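Diaminopimelate decarboxylase (Helicobacter pylori, PDB 2QGH) catalyses the pyridoxal-phosphate-dependent decarboxylation of meso-diaminopimelate to L-lysine, the last step of the diaminopimelate route of lysine biosynthesis. Local coordinates at residues E186-A191 with L197-V202; K228-I231 with D236-F239; L128-F133 with K137-I142; Q119-N124 with Q144-K149. One frame throughout, in Å; residues are numbered along the deposited sequence.

Interaction 1: residues E186-A191 with L197-V202; sequences EMFLWA and LEPVSV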
loop_
_atom_site.group_PDB
_atom_site.type_symbol
_atom_site.label_atom_id
_atom_site.label_comp_id
_atom_site.label_asym_id
_atom_site.label_seq_id
_atom_site.Cartn_x
_atom_site.Cartn_y
_atom_site.Cartn_z
ATOM N N GLU A 186 -28.785 -21.473 -10.725
ATOM C CA GLU A 186 -28.310 -22.841 -10.648
ATOM C C GLU A 186 -27.649 -23.115 -9.296
ATOM O O GLU A 186 -27.917 -24.135 -8.660
ATOM C CB GLU A 186 -27.329 -23.113 -11.791
ATOM C CG GLU A 186 -26.903 -24.564 -11.895
ATOM C CD GLU A 186 -25.936 -24.818 -13.037
ATOM O OE1 GLU A 186 -25.442 -25.962 -13.142
ATOM O OE2 GLU A 186 -25.670 -23.878 -13.825
ATOM N N MET A 187 -26.794 -22.196 -8.857
ATOM C CA MET A 187 -26.102 -22.343 -7.580
ATOM C C MET A 187 -27.100 -22.456 -6.425
ATOM O O MET A 187 -26.940 -23.283 -5.524
ATOM C CB MET A 187 -25.158 -21.155 -7.354
ATOM C CG MET A 187 -23.865 -21.224 -8.158
ATOM S SD MET A 187 -22.881 -19.705 -8.131
ATOM C CE MET A 187 -22.210 -19.763 -6.435
ATOM N N PHE A 188 -28.133 -21.624 -6.461
ATOM C CA PHE A 188 -29.152 -21.645 -5.422
ATOM C C PHE A 188 -29.855 -22.998 -5.354
ATOM O O PHE A 188 -29.994 -23.583 -4.278
ATOM C CB PHE A 188 -30.188 -20.548 -5.677
ATOM C CG PHE A 188 -29.966 -19.303 -4.872
ATOM C CD1 PHE A 188 -29.563 -18.122 -5.487
ATOM C CD2 PHE A 188 -30.183 -19.305 -3.497
ATOM C CE1 PHE A 188 -29.381 -16.957 -4.743
ATOM C CE2 PHE A 188 -30.004 -18.146 -2.742
ATOM C CZ PHE A 188 -29.604 -16.972 -3.364
ATOM N N LEU A 189 -30.313 -23.485 -6.501
ATOM C CA LEU A 189 -30.997 -24.771 -6.546
ATOM C C LEU A 189 -30.079 -25.825 -5.946
ATOM O O LEU A 189 -30.520 -26.710 -5.217
ATOM C CB LEU A 189 -31.352 -25.133 -7.993
ATOM C CG LEU A 189 -32.334 -24.166 -8.662
ATOM C CD1 LEU A 189 -32.516 -24.518 -10.131
ATOM C CD2 LEU A 189 -33.661 -24.218 -7.922
ATOM N N TRP A 190 -28.790 -25.694 -6.246
ATOM C CA TRP A 190 -27.775 -26.619 -5.766
ATOM C C TRP A 190 -27.644 -26.607 -4.247
ATOM O O TRP A 190 -27.479 -27.657 -3.623
ATOM C CB TRP A 190 -26.434 -26.262 -6.381
ATOM C CG TRP A 190 -25.569 -27.433 -6.602
ATOM C CD1 TRP A 190 -25.580 -28.267 -7.686
ATOM C CD2 TRP A 190 -24.549 -27.914 -5.731
ATOM N NE1 TRP A 190 -24.620 -29.239 -7.543
ATOM C CE2 TRP A 190 -23.971 -29.045 -6.351
ATOM C CE3 TRP A 190 -24.062 -27.500 -4.488
ATOM C CZ2 TRP A 190 -22.929 -29.767 -5.769
ATOM C CZ3 TRP A 190 -23.029 -28.213 -3.909
ATOM C CH2 TRP A 190 -22.471 -29.337 -4.553
ATOM N N ALA A 191 -27.705 -25.416 -3.657
ATOM C CA ALA A 191 -27.592 -25.283 -2.210
ATOM C C ALA A 191 -28.867 -25.781 -1.533
ATOM O O ALA A 191 -28.837 -26.211 -0.384
ATOM C CB ALA A 191 -27.326 -23.823 -1.829
ATOM N N LEU A 197 -25.996 -27.236 3.037
ATOM C CA LEU A 197 -26.059 -25.835 2.667
ATOM C C LEU A 197 -27.479 -25.372 2.913
ATOM O O LEU A 197 -28.415 -26.148 2.788
ATOM C CB LEU A 197 -25.700 -25.641 1.193
ATOM C CG LEU A 197 -24.281 -26.048 0.786
ATOM C CD1 LEU A 197 -24.124 -25.890 -0.718
ATOM C CD2 LEU A 197 -23.265 -25.200 1.529
ATOM N N GLU A 198 -27.629 -24.108 3.274
ATOM C CA GLU A 198 -28.938 -23.532 3.531
ATOM C C GLU A 198 -28.938 -22.104 2.997
ATOM O O GLU A 198 -28.524 -21.172 3.687
ATOM C CB GLU A 198 -29.228 -23.550 5.036
ATOM C CG GLU A 198 -30.524 -22.863 5.448
ATOM C CD GLU A 198 -30.795 -22.971 6.946
ATOM O OE1 GLU A 198 -29.863 -22.730 7.746
ATOM O OE2 GLU A 198 -31.943 -23.293 7.329
ATOM N N PRO A 199 -29.392 -21.917 1.745
ATOM C CA PRO A 199 -29.428 -20.578 1.150
ATOM C C PRO A 199 -30.462 -19.728 1.871
ATOM O O PRO A 199 -31.649 -20.049 1.864
ATOM C CB PRO A 199 -29.804 -20.860 -0.304
ATOM C CG PRO A 199 -30.698 -22.056 -0.183
ATOM C CD PRO A 199 -29.960 -22.918 0.823
ATOM N N VAL A 200 -30.016 -18.645 2.494
ATOM C CA VAL A 200 -30.932 -17.789 3.236
ATOM C C VAL A 200 -30.869 -16.323 2.829
ATOM O O VAL A 200 -31.616 -15.494 3.345
ATOM C CB VAL A 200 -30.661 -17.898 4.760
ATOM C CG1 VAL A 200 -30.784 -19.341 5.197
ATOM C CG2 VAL A 200 -29.266 -17.369 5.100
ATOM N N SER A 201 -30.008 -15.995 1.881
ATOM C CA SER A 201 -29.880 -14.606 1.516
ATOM C C SER A 201 -29.404 -14.352 0.098
ATOM O O SER A 201 -28.742 -15.200 -0.500
ATOM C CB SER A 201 -28.914 -13.947 2.503
ATOM O OG SER A 201 -28.479 -12.686 2.040
ATOM N N VAL A 202 -29.774 -13.194 -0.447
ATOM C CA VAL A 202 -29.318 -12.788 -1.774
ATOM C C VAL A 202 -28.485 -11.572 -1.445
ATOM O O VAL A 202 -28.801 -10.847 -0.498
ATOM C CB VAL A 202 -30.436 -12.290 -2.720
ATOM C CG1 VAL A 202 -30.280 -12.953 -4.061
ATOM C CG2 VAL A 202 -31.801 -12.532 -2.132
#
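Phe188, Trp190 and Ala191 pack on Leu197, Pro199 and Val202 on the outside of an eight-stranded parallel alpha/beta barrel, the pyridoxal-binding fold of this decarboxylase. Helix 181-193 here covers the strand that follows it, 197-203. The axes of the short segments approach to 8.0 Å at 129°; the contact is mainly apolar, and no hydrogen bond crosses it. Phe188 reaches furthest along the strand. With chi1 at -99°, well off a staggered value, its ring is carried towards the strand and presents its rim: CD2 lies 3.6 Å from Pro199 CB, and CZ is 3.5 Å from Ser201 O, both partners being near the ring plane. The side chains of Phe188 and Pro199 thus run past each other in opposite directions, whereas Val202 crosses the phenyl group nearly at a right angle, its CG1 4.1 Å from Phe188 CZ. Ile154 and Leu230 also pack on Phe188. One turn on, Ala191 CB nestles between Pro199 CD at 3.8 Å and Leu197 CB at 3.9 Å. Leu197 has CG anti to its own carbonyl carbon (chi1 -63°), which brings CD1 against Ala191 CA and CB and to the edge of the Trp190 indole, 4.1 Å from CZ3. The indole also packs on Lys137 and Glu140 of helix 133-146, with Phe133 edge-to-face to it. Two carbonyls close the contact at its tightest polar point: Ala191 O and Leu197 O, both acceptors, stand 3.2 Å apart, and Leu197 O accepts a hydrogen bond from Lys149 NZ, which probably offsets their repulsion.

Interaction 2: residues K228-I231 with D236-F239; sequences KSLI and DLRF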
loop_
_atom_site.group_PDB
_atom_site.type_symbol
_atom_site.label_atom_id
_atom_site.label_comp_id
_atom_site.label_asym_id
_atom_site.label_seq_id
_atom_site.Cartn_x
_atom_site.Cartn_y
_atom_site.Cartn_z
ATOM N N LYS A 228 -37.624 -12.706 -5.843
ATOM C CA LYS A 228 -39.023 -13.102 -5.925
ATOM C C LYS A 228 -39.100 -14.433 -6.666
ATOM O O LYS A 228 -39.872 -15.321 -6.305
ATOM C CB LYS A 228 -39.842 -12.040 -6.668
ATOM C CG LYS A 228 -41.304 -12.436 -6.869
ATOM C CD LYS A 228 -42.118 -11.344 -7.553
ATOM C CE LYS A 228 -43.541 -11.816 -7.887
ATOM N NZ LYS A 228 -44.369 -12.153 -6.684
ATOM N N SER A 229 -38.271 -14.564 -7.694
ATOM C CA SER A 229 -38.202 -15.775 -8.499
ATOM C C SER A 229 -37.677 -16.937 -7.660
ATOM O O SER A 229 -38.173 -18.060 -7.753
ATOM C CB SER A 229 -37.281 -15.535 -9.703
ATOM O OG SER A 229 -36.954 -16.740 -10.368
ATOM N N LEU A 230 -36.668 -16.660 -6.844
ATOM C CA LEU A 230 -36.065 -17.672 -5.983
ATOM C C LEU A 230 -37.059 -18.256 -4.992
ATOM O O LEU A 230 -37.097 -19.467 -4.787
ATOM C CB LEU A 230 -34.885 -17.075 -5.215
ATOM C CG LEU A 230 -33.476 -17.187 -5.800
ATOM C CD1 LEU A 230 -33.503 -17.038 -7.312
ATOM C CD2 LEU A 230 -32.597 -16.124 -5.152
ATOM N N ILE A 231 -37.855 -17.395 -4.369
ATOM C CA ILE A 231 -38.833 -17.857 -3.394
ATOM C C ILE A 231 -39.884 -18.741 -4.059
ATOM O O ILE A 231 -40.406 -19.668 -3.445
ATOM C CB ILE A 231 -39.532 -16.675 -2.685
ATOM C CG1 ILE A 231 -38.493 -15.803 -1.975
ATOM C CG2 ILE A 231 -40.530 -17.199 -1.676
ATOM C CD1 ILE A 231 -39.078 -14.621 -1.226
ATOM N N ASP A 236 -35.920 -20.612 0.586
ATOM C CA ASP A 236 -36.396 -19.853 1.731
ATOM C C ASP A 236 -35.515 -18.663 2.148
ATOM O O ASP A 236 -34.791 -18.732 3.140
ATOM C CB ASP A 236 -36.585 -20.818 2.903
ATOM C CG ASP A 236 -37.188 -20.154 4.107
ATOM O OD1 ASP A 236 -38.157 -19.383 3.932
ATOM O OD2 ASP A 236 -36.703 -20.419 5.229
ATOM N N LEU A 237 -35.595 -17.570 1.396
ATOM C CA LEU A 237 -34.812 -16.369 1.686
ATOM C C LEU A 237 -35.325 -15.639 2.918
ATOM O O LEU A 237 -36.530 -15.537 3.129
ATOM C CB LEU A 237 -34.850 -15.400 0.505
ATOM C CG LEU A 237 -34.309 -15.889 -0.834
ATOM C CD1 LEU A 237 -34.551 -14.807 -1.882
ATOM C CD2 LEU A 237 -32.829 -16.227 -0.715
ATOM N N ARG A 238 -34.399 -15.115 3.715
ATOM C CA ARG A 238 -34.750 -14.387 4.928
ATOM C C ARG A 238 -34.080 -13.014 4.945
ATOM O O ARG A 238 -34.506 -12.125 5.679
ATOM C CB ARG A 238 -34.318 -15.191 6.165
ATOM C CG ARG A 238 -35.102 -16.508 6.370
ATOM C CD ARG A 238 -36.302 -16.308 7.318
ATOM N NE ARG A 238 -37.335 -17.346 7.205
ATOM C CZ ARG A 238 -38.433 -17.384 7.960
ATOM N NH1 ARG A 238 -38.638 -16.457 8.883
ATOM N NH2 ARG A 238 -39.344 -18.324 7.772
ATOM N N PHE A 239 -33.045 -12.852 4.118
ATOM C CA PHE A 239 -32.287 -11.599 4.037
ATOM C C PHE A 239 -32.106 -11.064 2.611
ATOM O O PHE A 239 -32.056 -11.821 1.637
ATOM C CB PHE A 239 -30.884 -11.786 4.637
ATOM C CG PHE A 239 -30.876 -12.332 6.036
ATOM C CD1 PHE A 239 -31.071 -11.495 7.128
ATOM C CD2 PHE A 239 -30.641 -13.680 6.265
ATOM C CE1 PHE A 239 -31.027 -11.995 8.427
ATOM C CE2 PHE A 239 -30.595 -14.188 7.559
ATOM C CZ PHE A 239 -30.788 -13.338 8.644
#
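Leu237 makes a small, purely apolar contact with Leu230 and Ile231, where the last turns of helix 213-232 meet the loop that leads into strand 239-241. About 159 Å² is buried between the two segments, and no hydrogen bond crosses. A single methyl group does the touching on the loop side: Leu237 CD1 is 4.0 Å from Leu230 CD2 and 4.1 Å from Ile231 CG1, while also resting on Leu230 CB. Leu237 is extended beyond CB, with CG anti to its carbonyl carbon (chi1 -60°), and this directs CD1 to the helix between the two side chains. Ile231 lends the flank of its CG1 branch, and Leu230 approaches with one methyl and its CB; both side chains lie at a slant to that of Leu237. The two leucines are buried, whereas Ile231 stands on the exposed margin and packs also on Leu272. Phe188 and Val202 pack around the two leucines, between helix and barrel wall, and Leu274 adds a further side to Leu237. The loop backbone is placed by its neighbour in the barrel, since Arg238 N and Phe239 N both probably donate to Val200 O. On the outer side Asp236 points away from the helix, and its OD2 makes a long salt bridge of 3.7 Å to Arg238 NE. Apolar packing of this kind, where an outer helix gives way to the next parallel strand, is part of the beta-alpha-beta crossover of alpha/beta barrels, here at the end where the strands begin.

Interaction 3: residues L128-F133 with K137-I142; sequences LNVESF and KTIETI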
loop_
_atom_site.group_PDB
_atom_site.type_symbol
_atom_site.label_atom_id
_atom_site.label_comp_id
_atom_site.label_asym_id
_atom_site.label_seq_id
_atom_site.Cartn_x
_atom_site.Cartn_y
_atom_site.Cartn_z
ATOM N N LEU A 128 -22.181 -17.182 4.994
ATOM C CA LEU A 128 -21.031 -17.032 4.117
ATOM C C LEU A 128 -21.606 -16.567 2.786
ATOM O O LEU A 128 -22.519 -17.189 2.247
ATOM C CB LEU A 128 -20.293 -18.362 3.933
ATOM C CG LEU A 128 -19.141 -18.682 4.894
ATOM C CD1 LEU A 128 -19.675 -18.973 6.279
ATOM C CD2 LEU A 128 -18.372 -19.880 4.380
ATOM N N ASN A 129 -21.086 -15.459 2.273
ATOM C CA ASN A 129 -21.558 -14.913 1.010
ATOM C C ASN A 129 -20.616 -15.425 -0.057
ATOM O O ASN A 129 -19.495 -14.939 -0.191
ATOM C CB ASN A 129 -21.548 -13.389 1.082
ATOM C CG ASN A 129 -22.325 -12.750 -0.041
ATOM O OD1 ASN A 129 -23.418 -13.200 -0.388
ATOM N ND2 ASN A 129 -21.773 -11.690 -0.608
ATOM N N VAL A 130 -21.069 -16.425 -0.810
ATOM C CA VAL A 130 -20.219 -17.041 -1.826
ATOM C C VAL A 130 -20.209 -16.306 -3.161
ATOM O O VAL A 130 -21.229 -15.778 -3.611
ATOM C CB VAL A 130 -20.600 -18.526 -2.034
ATOM C CG1 VAL A 130 -21.095 -19.111 -0.724
ATOM C CG2 VAL A 130 -21.633 -18.661 -3.100
ATOM N N GLU A 131 -19.040 -16.292 -3.792
ATOM C CA GLU A 131 -18.861 -15.594 -5.050
ATOM C C GLU A 131 -18.631 -16.521 -6.241
ATOM O O GLU A 131 -18.579 -16.061 -7.379
ATOM C CB GLU A 131 -17.696 -14.611 -4.912
ATOM C CG GLU A 131 -17.722 -13.802 -3.618
ATOM C CD GLU A 131 -17.801 -12.302 -3.851
ATOM O OE1 GLU A 131 -17.685 -11.543 -2.866
ATOM O OE2 GLU A 131 -17.983 -11.885 -5.014
ATOM N N SER A 132 -18.482 -17.819 -5.988
ATOM C CA SER A 132 -18.274 -18.764 -7.083
ATOM C C SER A 132 -18.926 -20.108 -6.794
ATOM O O SER A 132 -19.130 -20.473 -5.642
ATOM C CB SER A 132 -16.772 -18.962 -7.355
ATOM O OG SER A 132 -16.145 -19.741 -6.345
ATOM N N PHE A 133 -19.256 -20.847 -7.845
ATOM C CA PHE A 133 -19.872 -22.150 -7.667
ATOM C C PHE A 133 -18.868 -23.101 -7.014
ATOM O O PHE A 133 -19.248 -23.935 -6.196
ATOM C CB PHE A 133 -20.340 -22.702 -9.019
ATOM C CG PHE A 133 -21.505 -23.661 -8.928
ATOM C CD1 PHE A 133 -22.317 -23.889 -10.037
ATOM C CD2 PHE A 133 -21.804 -24.323 -7.738
ATOM C CE1 PHE A 133 -23.415 -24.756 -9.960
ATOM C CE2 PHE A 133 -22.899 -25.192 -7.654
ATOM C CZ PHE A 133 -23.703 -25.405 -8.765
ATOM N N LYS A 137 -19.214 -25.405 -3.507
ATOM C CA LYS A 137 -18.933 -26.833 -3.385
ATOM C C LYS A 137 -17.871 -27.066 -2.317
ATOM O O LYS A 137 -17.882 -28.082 -1.621
ATOM C CB LYS A 137 -18.451 -27.394 -4.728
ATOM C CG LYS A 137 -19.529 -27.460 -5.802
ATOM C CD LYS A 137 -18.940 -27.870 -7.145
ATOM C CE LYS A 137 -20.020 -28.152 -8.185
ATOM N NZ LYS A 137 -20.659 -29.487 -7.989
ATOM N N THR A 138 -16.952 -26.115 -2.194
ATOM C CA THR A 138 -15.884 -26.212 -1.215
ATOM C C THR A 138 -16.466 -26.099 0.185
ATOM O O THR A 138 -16.119 -26.875 1.079
ATOM C CB THR A 138 -14.847 -25.108 -1.437
ATOM O OG1 THR A 138 -14.341 -25.208 -2.773
ATOM C CG2 THR A 138 -13.696 -25.248 -0.461
ATOM N N ILE A 139 -17.358 -25.133 0.368
ATOM C CA ILE A 139 -18.001 -24.924 1.655
ATOM C C ILE A 139 -18.808 -26.166 2.038
ATOM O O ILE A 139 -18.781 -26.612 3.192
ATOM C CB ILE A 139 -18.942 -23.707 1.604
ATOM C CG1 ILE A 139 -18.133 -22.441 1.309
ATOM C CG2 ILE A 139 -19.695 -23.570 2.919
ATOM C CD1 ILE A 139 -18.988 -21.202 1.036
ATOM N N GLU A 140 -19.520 -26.726 1.063
ATOM C CA GLU A 140 -20.330 -27.909 1.303
ATOM C C GLU A 140 -19.497 -29.059 1.840
ATOM O O GLU A 140 -19.879 -29.716 2.812
ATOM C CB GLU A 140 -21.017 -28.371 0.020
ATOM C CG GLU A 140 -22.036 -29.464 0.272
ATOM C CD GLU A 140 -22.542 -30.089 -1.001
ATOM O OE1 GLU A 140 -23.610 -30.739 -0.970
ATOM O OE2 GLU A 140 -21.862 -29.938 -2.034
ATOM N N THR A 141 -18.365 -29.312 1.195
ATOM C CA THR A 141 -17.487 -30.392 1.616
ATOM C C THR A 141 -17.010 -30.194 3.051
ATOM O O THR A 141 -16.930 -31.148 3.828
ATOM C CB THR A 141 -16.256 -30.490 0.694
ATOM O OG1 THR A 141 -16.684 -30.795 -0.637
ATOM C CG2 THR A 141 -15.307 -31.575 1.176
ATOM N N ILE A 142 -16.688 -28.952 3.403
ATOM C CA ILE A 142 -16.203 -28.661 4.743
ATOM C C ILE A 142 -17.338 -28.730 5.759
ATOM O O ILE A 142 -17.161 -29.247 6.857
ATOM C CB ILE A 142 -15.518 -27.271 4.802
ATOM C CG1 ILE A 142 -14.269 -27.274 3.906
ATOM C CG2 ILE A 142 -15.122 -26.937 6.242
ATOM C CD1 ILE A 142 -13.511 -25.961 3.888
#
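Ile139 CD1 sits against two branches of the strand, 3.5 Å from Val130 CG1 and 3.6 Å from Leu128 CD2. The first distance is shorter than usual for two methyl carbons, and Val130 is rotated off a staggered position (chi1 -32°), consistent with tight packing. Ile139 meets Leu128 as the two side chains slide past each other in opposite directions. At the start of the helix the Lys137 chain passes over one face of the Phe133 ring, CE 4.2 Å from CE2. Its ammonium NZ remains 5.4 Å from the ring centroid, so any cation-pi attraction is weak at most. Beneath this, Lys137 N donates to Phe133 O at 3.1 Å, with an N-H...O angle of 154°, in the first turn of helix 133-146. Strand 127-130, this helix and strand 150-155 form one beta-alpha-beta unit of the parallel barrel, and the contact joins the first two. Ser132 starts the helix as its N-cap, OG accepting from Glu135 N. Further along, Lys137 O is gripped from opposite faces of its plane by Thr141 N and Thr141 OG1. On the barrel side of the strand, Asn129 is held by Ser153 OG at OD1 and Ser108 OG at ND2. Glu131 forms a salt bridge with Arg155, and its carbonyl O accepts a hydrogen bond from Lys299 NZ of the second subunit.

Interaction 4: residues Q119-N124 with Q144-K149; sequences QALKLN and QSLGIK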
loop_
_atom_site.group_PDB
_atom_site.type_symbol
_atom_site.label_atom_id
_atom_site.label_comp_id
_atom_site.label_asym_id
_atom_site.label_seq_id
_atom_site.Cartn_x
_atom_site.Cartn_y
_atom_site.Cartn_z
ATOM N N GLN A 119 -13.126 -22.265 9.763
ATOM C CA GLN A 119 -13.119 -21.459 10.978
ATOM C C GLN A 119 -14.387 -20.652 11.128
ATOM O O GLN A 119 -14.905 -20.495 12.227
ATOM C CB GLN A 119 -11.913 -20.514 10.986
ATOM C CG GLN A 119 -10.589 -21.217 11.202
ATOM C CD GLN A 119 -10.576 -22.020 12.490
ATOM O OE1 GLN A 119 -10.656 -21.460 13.587
ATOM N NE2 GLN A 119 -10.488 -23.341 12.364
ATOM N N ALA A 120 -14.890 -20.143 10.014
ATOM C CA ALA A 120 -16.097 -19.339 10.042
ATOM C C ALA A 120 -17.307 -20.176 10.427
ATOM O O ALA A 120 -18.135 -19.747 11.230
ATOM C CB ALA A 120 -16.315 -18.689 8.690
ATOM N N LEU A 121 -17.406 -21.368 9.849
ATOM C CA LEU A 121 -18.521 -22.271 10.122
ATOM C C LEU A 121 -18.562 -22.679 11.586
ATOM O O LEU A 121 -19.632 -22.871 12.158
ATOM C CB LEU A 121 -18.410 -23.529 9.260
ATOM C CG LEU A 121 -18.512 -23.354 7.745
ATOM C CD1 LEU A 121 -18.349 -24.725 7.097
ATOM C CD2 LEU A 121 -19.851 -22.730 7.364
ATOM N N LYS A 122 -17.386 -22.809 12.184
ATOM C CA LYS A 122 -17.273 -23.194 13.582
ATOM C C LYS A 122 -17.571 -22.043 14.537
ATOM O O LYS A 122 -17.787 -22.265 15.725
ATOM C CB LYS A 122 -15.862 -23.703 13.861
ATOM C CG LYS A 122 -15.572 -25.096 13.342
ATOM C CD LYS A 122 -14.085 -25.273 13.059
ATOM C CE LYS A 122 -13.214 -24.388 13.960
ATOM N NZ LYS A 122 -13.429 -24.652 15.408
ATOM N N LEU A 123 -17.574 -20.821 14.013
ATOM C CA LEU A 123 -17.817 -19.631 14.814
ATOM C C LEU A 123 -19.269 -19.174 14.766
ATOM O O LEU A 123 -19.648 -18.174 15.380
ATOM C CB LEU A 123 -16.878 -18.518 14.353
ATOM C CG LEU A 123 -15.407 -18.851 14.603
ATOM C CD1 LEU A 123 -14.514 -17.816 13.931
ATOM C CD2 LEU A 123 -15.154 -18.912 16.106
ATOM N N ASN A 124 -20.078 -19.910 14.022
ATOM C CA ASN A 124 -21.505 -19.627 13.919
ATOM C C ASN A 124 -21.878 -18.216 13.487
ATOM O O ASN A 124 -22.749 -17.593 14.094
ATOM C CB ASN A 124 -22.179 -19.943 15.257
ATOM C CG ASN A 124 -21.844 -21.340 15.755
ATOM O OD1 ASN A 124 -22.065 -22.328 15.054
ATOM N ND2 ASN A 124 -21.305 -21.428 16.967
ATOM N N GLN A 144 -19.973 -30.510 5.522
ATOM C CA GLN A 144 -20.307 -31.911 5.643
ATOM C C GLN A 144 -19.406 -32.629 6.633
ATOM O O GLN A 144 -19.877 -33.436 7.436
ATOM C CB GLN A 144 -20.207 -32.582 4.283
ATOM C CG GLN A 144 -20.676 -34.020 4.290
ATOM C CD GLN A 144 -20.751 -34.609 2.905
ATOM O OE1 GLN A 144 -21.301 -35.690 2.716
ATOM N NE2 GLN A 144 -20.198 -33.903 1.924
ATOM N N SER A 145 -18.112 -32.338 6.589
ATOM C CA SER A 145 -17.184 -33.003 7.489
ATOM C C SER A 145 -17.391 -32.554 8.920
ATOM O O SER A 145 -17.084 -33.289 9.857
ATOM C CB SER A 145 -15.741 -32.726 7.079
ATOM O OG SER A 145 -15.409 -31.378 7.310
ATOM N N LEU A 146 -17.909 -31.342 9.092
ATOM C CA LEU A 146 -18.153 -30.816 10.434
ATOM C C LEU A 146 -19.564 -31.186 10.888
ATOM O O LEU A 146 -19.944 -30.942 12.031
ATOM C CB LEU A 146 -17.974 -29.293 10.456
ATOM C CG LEU A 146 -16.578 -28.723 10.183
ATOM C CD1 LEU A 146 -16.662 -27.205 10.081
ATOM C CD2 LEU A 146 -15.617 -29.133 11.292
ATOM N N GLY A 147 -20.333 -31.775 9.979
ATOM C CA GLY A 147 -21.687 -32.189 10.296
ATOM C C GLY A 147 -22.689 -31.073 10.526
ATOM O O GLY A 147 -23.629 -31.251 11.300
ATOM N N ILE A 148 -22.505 -29.930 9.866
ATOM C CA ILE A 148 -23.429 -28.809 10.021
ATOM C C ILE A 148 -24.030 -28.374 8.687
ATOM O O ILE A 148 -23.527 -28.722 7.620
ATOM C CB ILE A 148 -22.743 -27.576 10.645
ATOM C CG1 ILE A 148 -21.861 -26.890 9.603
ATOM C CG2 ILE A 148 -21.909 -27.986 11.841
ATOM C CD1 ILE A 148 -21.192 -25.639 10.115
ATOM N N LYS A 149 -25.115 -27.612 8.764
ATOM C CA LYS A 149 -25.792 -27.098 7.577
ATOM C C LYS A 149 -25.391 -25.622 7.516
ATOM O O LYS A 149 -25.885 -24.799 8.286
ATOM C CB LYS A 149 -27.312 -27.238 7.740
ATOM C CG LYS A 149 -28.129 -27.291 6.447
ATOM C CD LYS A 149 -29.591 -27.605 6.778
ATOM C CE LYS A 149 -30.379 -28.081 5.569
ATOM N NZ LYS A 149 -30.593 -27.005 4.569
#
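Leu121 and Ile148 make the closest apolar approach here, with Leu121 CB 3.6 Å from Ile148 CD1. Ile148 carries CG1 between its backbone N and carbonyl carbon (chi1 75°) and is straight beyond it, so that CD1 projects as a tip onto the neighbouring helix; the same methyl lies 3.8 Å from Leu121 O. Leu146 comes in beside it, its CD1 4.2 Å from Leu121 CB. The branched end of Leu121 is turned instead to Leu128, Ile142 and Ala143, deeper between helix and strand. Further out, the aliphatic part of a lysine takes over: Lys122 CG rests 4.0 Å from Leu146 CD1, the two side chains crossing at about a right angle. No hydrogen bond spans the two segments, and the helix ends are closed by backbone bonds of their own. Each helix finishes in a Schellman motif, with Asn124 and Gly147 adopting positive phi, 55° and 69°, as the first residues to leave it. Within these turns Leu123 N donates to Ala120 O at 3.0 Å, and Gly147 N makes a weak bond to Gln144 O. Ser145 OG is bonded to Ile142 O one turn back, and Leu121 O is hydrogen-bonded to a glycerol that is probably a crystallisation additive. Leu146 and Ile148 thus flank the glycine turn, one before and one after it, and both face helix 114-122. This is packing between the C-terminal ends of two consecutive outer helices of an alpha/beta barrel, at the end where the chain turns after each helix to begin the next parallel strand.

From the N terminus, interaction 4 opens first, at residues 119-124, and closes only at 144-149; nested inside its loop is interaction 3, where strand 127-130 meets its own following helix, 133-146. Interactions 1 and 2 follow in series, each closing a short turn, 186-191 onto 197-202 and 228-231 onto 236-239. Lys149, at the end of interaction 4, ties it to the first strand residue of interaction 1. Helix 181-193 abuts interaction 3 through Met187 at the 132-133 backbone, and also touches interaction 2. Interaction 2 stays about 9 Å, between nearest atoms, from interactions 3 and 4. Together they tie the helices and strands between residues 114 and 241 in chain order around the barrel.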